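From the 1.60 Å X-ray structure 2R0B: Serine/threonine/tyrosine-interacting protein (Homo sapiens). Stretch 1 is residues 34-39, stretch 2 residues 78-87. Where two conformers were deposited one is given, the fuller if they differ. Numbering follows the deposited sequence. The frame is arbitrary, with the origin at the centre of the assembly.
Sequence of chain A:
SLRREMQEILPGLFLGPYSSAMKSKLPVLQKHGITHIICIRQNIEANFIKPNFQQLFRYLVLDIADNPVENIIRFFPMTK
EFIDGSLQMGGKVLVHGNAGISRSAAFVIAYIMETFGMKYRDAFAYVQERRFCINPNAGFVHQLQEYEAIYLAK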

ATOM      1  N   ILE A  34      11.430  -8.412   3.634  1.00 17.53           N
ATOM      2  CA  ILE A  34       9.956  -8.238   3.688  1.00 17.09           C
ATOM      3  C   ILE A  34       9.378  -9.297   4.612  1.00 16.44           C
ATOM      4  O   ILE A  34       9.714 -10.469   4.476  1.00 18.20           O
ATOM      5  CB  ILE A  34       9.298  -8.448   2.302  1.00 16.49           C
ATOM      6  CG1 ILE A  34       9.743  -7.402   1.267  1.00 17.56           C
ATOM      7  CG2 ILE A  34       7.773  -8.547   2.421  1.00 16.77           C
ATOM      8  CD1 ILE A  34       9.641  -5.974   1.771  1.00 15.66           C
ATOM      9  N   THR A  35       8.489  -8.890   5.518  1.00 15.04           N
ATOM     10  CA  THR A  35       7.871  -9.811   6.472  1.00 15.72           C
ATOM     11  C   THR A  35       6.346  -9.736   6.461  1.00 14.62           C
ATOM     12  O   THR A  35       5.675 -10.655   6.953  1.00 16.13           O
ATOM     13  CB  THR A  35       8.343  -9.547   7.922  1.00 16.10           C
ATOM     14  OG1 THR A  35       8.107  -8.186   8.280  1.00 17.21           O
ATOM     15  CG2 THR A  35       9.816  -9.866   8.063  1.00 17.49           C
ATOM     16  N   HIS A  36       5.826  -8.635   5.926  1.00 15.19           N
ATOM     17  CA  HIS A  36       4.393  -8.346   5.914  1.00 12.58           C
ATOM     18  C   HIS A  36       3.951  -7.843   4.535  1.00 12.90           C
ATOM     19  O   HIS A  36       4.656  -7.060   3.918  1.00 12.92           O
ATOM     20  CB  HIS A  36       4.113  -7.237   6.920  1.00 12.77           C
ATOM     21  CG  HIS A  36       4.196  -7.660   8.353  1.00 13.09           C
ATOM     22  ND1 HIS A  36       5.396  -7.877   9.000  1.00 14.57           N
ATOM     23  CD2 HIS A  36       3.224  -7.864   9.275  1.00 15.46           C
ATOM     24  CE1 HIS A  36       5.154  -8.226  10.252  1.00 19.02           C
ATOM     25  NE2 HIS A  36       3.845  -8.221  10.445  1.00 16.85           N
ATOM     26  N   ILE A  37       2.773  -8.259   4.062  1.00 12.36           N
ATOM     27  CA  ILE A  37       2.302  -7.818   2.746  1.00 11.78           C
ATOM     28  C   ILE A  37       0.824  -7.408   2.816  1.00 13.00           C
ATOM     29  O   ILE A  37      -0.002  -8.154   3.348  1.00 13.26           O
ATOM     30  CB  ILE A  37       2.465  -8.951   1.700  1.00 12.38           C
ATOM     31  CG1 ILE A  37       3.940  -9.382   1.599  1.00 10.76           C
ATOM     32  CG2 ILE A  37       1.883  -8.532   0.336  1.00 12.23           C
ATOM     33  CD1 ILE A  37       4.184 -10.565   0.670  1.00 11.63           C
ATOM     34  N   ILE A  38       0.515  -6.198   2.376  1.00 11.91           N
ATOM     35  CA  ILE A  38      -0.890  -5.783   2.197  1.00 12.69           C
ATOM     36  C   ILE A  38      -1.196  -6.086   0.729  1.00 13.09           C
ATOM     37  O   ILE A  38      -0.602  -5.498  -0.168  1.00 13.11           O
ATOM     38  CB  ILE A  38      -1.146  -4.301   2.531  1.00 13.01           C
ATOM     39  CG1 ILE A  38      -0.779  -3.998   3.984  1.00 13.01           C
ATOM     40  CG2 ILE A  38      -2.645  -3.960   2.300  1.00 12.86           C
ATOM     41  CD1 ILE A  38      -1.007  -2.541   4.398  1.00 13.06           C
ATOM     42  N   CYS A  39      -2.115  -7.018   0.505  1.00 14.03           N
ATOM     43  CA  CYS A  39      -2.454  -7.498  -0.850  1.00 14.10           C
ATOM     44  C   CYS A  39      -3.857  -6.975  -1.197  1.00 14.70           C
ATOM     45  O   CYS A  39      -4.841  -7.427  -0.594  1.00 14.95           O
ATOM     46  CB  CYS A  39      -2.400  -9.033  -0.831  1.00 14.18           C
ATOM     47  SG  CYS A  39      -3.182  -9.878  -2.250  1.00 16.18           S
ATOM     48  N   MET A  78      -6.817   0.478  10.007  1.00 13.71           N
ATOM     49  CA  MET A  78      -6.383  -0.917   9.937  0.50 13.41           C
ATOM     50  C   MET A  78      -4.981  -1.007   9.343  1.00 13.56           C
ATOM     51  O   MET A  78      -4.094  -1.680   9.870  1.00 13.87           O
ATOM     52  CB  MET A  78      -7.397  -1.702   9.072  0.50 13.62           C
ATOM     53  CG  MET A  78      -7.099  -3.190   8.785  0.50 13.73           C
ATOM     54  SD  MET A  78      -8.427  -4.053   7.867  0.50 10.49           S
ATOM     55  CE  MET A  78      -9.916  -3.616   8.774  0.50 12.43           C
ATOM     56  N   THR A  79      -4.786  -0.333   8.210  1.00 13.04           N
ATOM     57  CA  THR A  79      -3.499  -0.457   7.520  1.00 13.91           C
ATOM     58  C   THR A  79      -2.383   0.282   8.252  1.00 14.49           C
ATOM     59  O   THR A  79      -1.246  -0.190   8.279  1.00 16.12           O
ATOM     60  CB  THR A  79      -3.579  -0.051   6.040  1.00 13.80           C
ATOM     61  OG1 THR A  79      -3.977   1.318   5.947  1.00 14.36           O
ATOM     62  CG2 THR A  79      -4.601  -0.953   5.328  1.00 13.82           C
ATOM     63  N   LYS A  80      -2.716   1.406   8.877  1.00 16.10           N
ATOM     64  CA  LYS A  80      -1.756   2.135   9.717  1.00 15.85           C
ATOM     65  C   LYS A  80      -1.259   1.246  10.877  1.00 16.71           C
ATOM     66  O   LYS A  80      -0.053   1.151  11.126  1.00 16.83           O
ATOM     67  CB  LYS A  80      -2.395   3.427  10.242  1.00 16.14           C
ATOM     68  CG  LYS A  80      -1.682   4.145  11.425  1.00 18.06           C
ATOM     69  CD  LYS A  80      -0.435   4.915  11.035  1.00 19.45           C
ATOM     70  CE  LYS A  80       0.120   5.737  12.230  1.00 20.05           C
ATOM     71  NZ  LYS A  80       1.617   5.824  12.189  1.00 22.21           N
ATOM     72  N   GLU A  81      -2.197   0.581  11.554  1.00 16.09           N
ATOM     73  CA  GLU A  81      -1.886  -0.364  12.639  1.00 16.90           C
ATOM     74  C   GLU A  81      -1.000  -1.515  12.136  1.00 15.78           C
ATOM     75  O   GLU A  81       0.003  -1.855  12.768  1.00 15.31           O
ATOM     76  CB  GLU A  81      -3.200  -0.865  13.275  1.00 17.00           C
ATOM     77  CG  GLU A  81      -3.077  -2.050  14.234  1.00 20.69           C
ATOM     78  CD  GLU A  81      -4.433  -2.497  14.777  1.00 21.16           C
ATOM     79  OE1 GLU A  81      -5.367  -2.737  13.974  1.00 26.10           O
ATOM     80  OE2 GLU A  81      -4.561  -2.603  16.021  1.00 28.47           O
ATOM     81  N   PHE A  82      -1.334  -2.053  10.966  1.00 14.86           N
ATOM     82  CA  PHE A  82      -0.629  -3.196  10.399  1.00 14.09           C
ATOM     83  C   PHE A  82       0.824  -2.824  10.066  1.00 14.91           C
ATOM     84  O   PHE A  82       1.776  -3.538  10.446  1.00 14.72           O
ATOM     85  CB  PHE A  82      -1.389  -3.691   9.156  1.00 14.55           C
ATOM     86  CG  PHE A  82      -0.794  -4.931   8.501  1.00 12.23           C
ATOM     87  CD1 PHE A  82      -1.070  -6.197   8.991  1.00 11.50           C
ATOM     88  CD2 PHE A  82      -0.033  -4.823   7.350  1.00 14.13           C
ATOM     89  CE1 PHE A  82      -0.560  -7.331   8.398  1.00 12.77           C
ATOM     90  CE2 PHE A  82       0.472  -5.957   6.718  1.00 14.12           C
ATOM     91  CZ  PHE A  82       0.200  -7.218   7.245  1.00 13.74           C
ATOM     92  N   ILE A  83       0.979  -1.674   9.416  1.00 14.94           N
ATOM     93  CA  ILE A  83       2.284  -1.191   9.030  1.00 15.25           C
ATOM     94  C   ILE A  83       3.088  -0.811  10.259  1.00 15.70           C
ATOM     95  O   ILE A  83       4.244  -1.202  10.348  1.00 15.95           O
ATOM     96  CB  ILE A  83       2.207  -0.010   8.062  1.00 14.54           C
ATOM     97  CG1 ILE A  83       1.682  -0.488   6.684  1.00 15.30           C
ATOM     98  CG2 ILE A  83       3.583   0.636   7.888  1.00 14.38           C
ATOM     99  CD1 ILE A  83       1.153   0.640   5.802  1.00 14.54           C
ATOM    100  N   ASP A  84       2.480  -0.100  11.213  1.00 16.67           N
ATOM    101  CA  ASP A  84       3.202   0.248  12.459  1.00 17.04           C
ATOM    102  C   ASP A  84       3.720  -0.982  13.207  1.00 17.08           C
ATOM    103  O   ASP A  84       4.836  -0.986  13.728  1.00 17.98           O
ATOM    104  CB  ASP A  84       2.330   1.096  13.413  1.00 18.48           C
ATOM    105  CG  ASP A  84       2.215   2.547  12.979  1.00 20.17           C
ATOM    106  OD1 ASP A  84       3.107   3.046  12.262  1.00 24.58           O
ATOM    107  OD2 ASP A  84       1.244   3.207  13.401  1.00 27.07           O
ATOM    108  N   GLY A  85       2.896  -2.019  13.254  1.00 16.05           N
ATOM    109  CA  GLY A  85       3.159  -3.237  13.971  1.00 16.88           C
ATOM    110  C   GLY A  85       4.358  -3.940  13.387  1.00 17.54           C
ATOM    111  O   GLY A  85       5.244  -4.383  14.115  1.00 18.25           O
ATOM    112  N   SER A  86       4.411  -3.983  12.065  1.00 17.09           N
ATOM    113  CA  SER A  86       5.554  -4.572  11.392  1.00 17.52           C
ATOM    114  C   SER A  86       6.817  -3.765  11.648  1.00 18.41           C
ATOM    115  O   SER A  86       7.845  -4.314  12.066  1.00 18.74           O
ATOM    116  CB  SER A  86       5.303  -4.615   9.892  1.00 17.39           C
ATOM    117  OG  SER A  86       6.443  -5.127   9.250  1.00 17.70           O
ATOM    118  N   LEU A  87       6.751  -2.472  11.338  1.00 19.11           N
ATOM    119  CA  LEU A  87       7.948  -1.633  11.407  1.00 20.54           C
ATOM    120  C   LEU A  87       8.511  -1.552  12.805  1.00 21.28           C
ATOM    121  O   LEU A  87       9.728  -1.452  12.963  1.00 21.62           O
ATOM    122  CB  LEU A  87       7.709  -0.236  10.835  1.00 20.02           C
ATOM    123  CG  LEU A  87       7.321  -0.182   9.355  1.00 23.61           C
ATOM    124  CD1 LEU A  87       7.332   1.234   8.833  1.00 23.08           C
ATOM    125  CD2 LEU A  87       8.183  -1.068   8.463  1.00 23.67           C
TER

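A β-strand packed nearly antiparallel against an α-helix, joined mainly by apolar and aromatic side chains with a small polar patch at one end, illustrates how alternation in a strand meets periodicity in a helix. The axes of strand 36-39 and helix 78-87 approach to 9.6 Å at 162°. Along the strand, His36 and Ile38 point toward the helix while Ile37 points away; from the helix, Thr79, Phe82 and Ser86 answer, spaced three and four residues apart so that they share one face. The stretches bury 349 Å² between them, Ile38, Phe82 and His36 contributing most.

Phe82 occupies the middle. Its chi1 is t, and its broad aromatic ring contacts both His36 and Ile38: Ile38 CG1 comes within 3.5 Å of Phe82 CD2, and His36 presents its edge to the phenyl face, centroids 5.3 Å apart and planes at 76°. Ile38, branched and wholly apolar, also reaches Thr79, with Ile38 CD1 3.9 Å from Thr79 CB. Ile83 points away at its CA-to-CB bond, yet its CG1 returns to 4.1 Å from Ile38 CD1.

At the other end, small Ser86 allows close approach, its CB lying over a face of the buried His36 imidazole, 3.5 Å from the ring centroid. Ser86 OG lies 3.0 Å from His36 ND1; within the strand's own stretch, Thr35 OG1 and His36 ND1 are hydrogen-bonded at 2.8 Å.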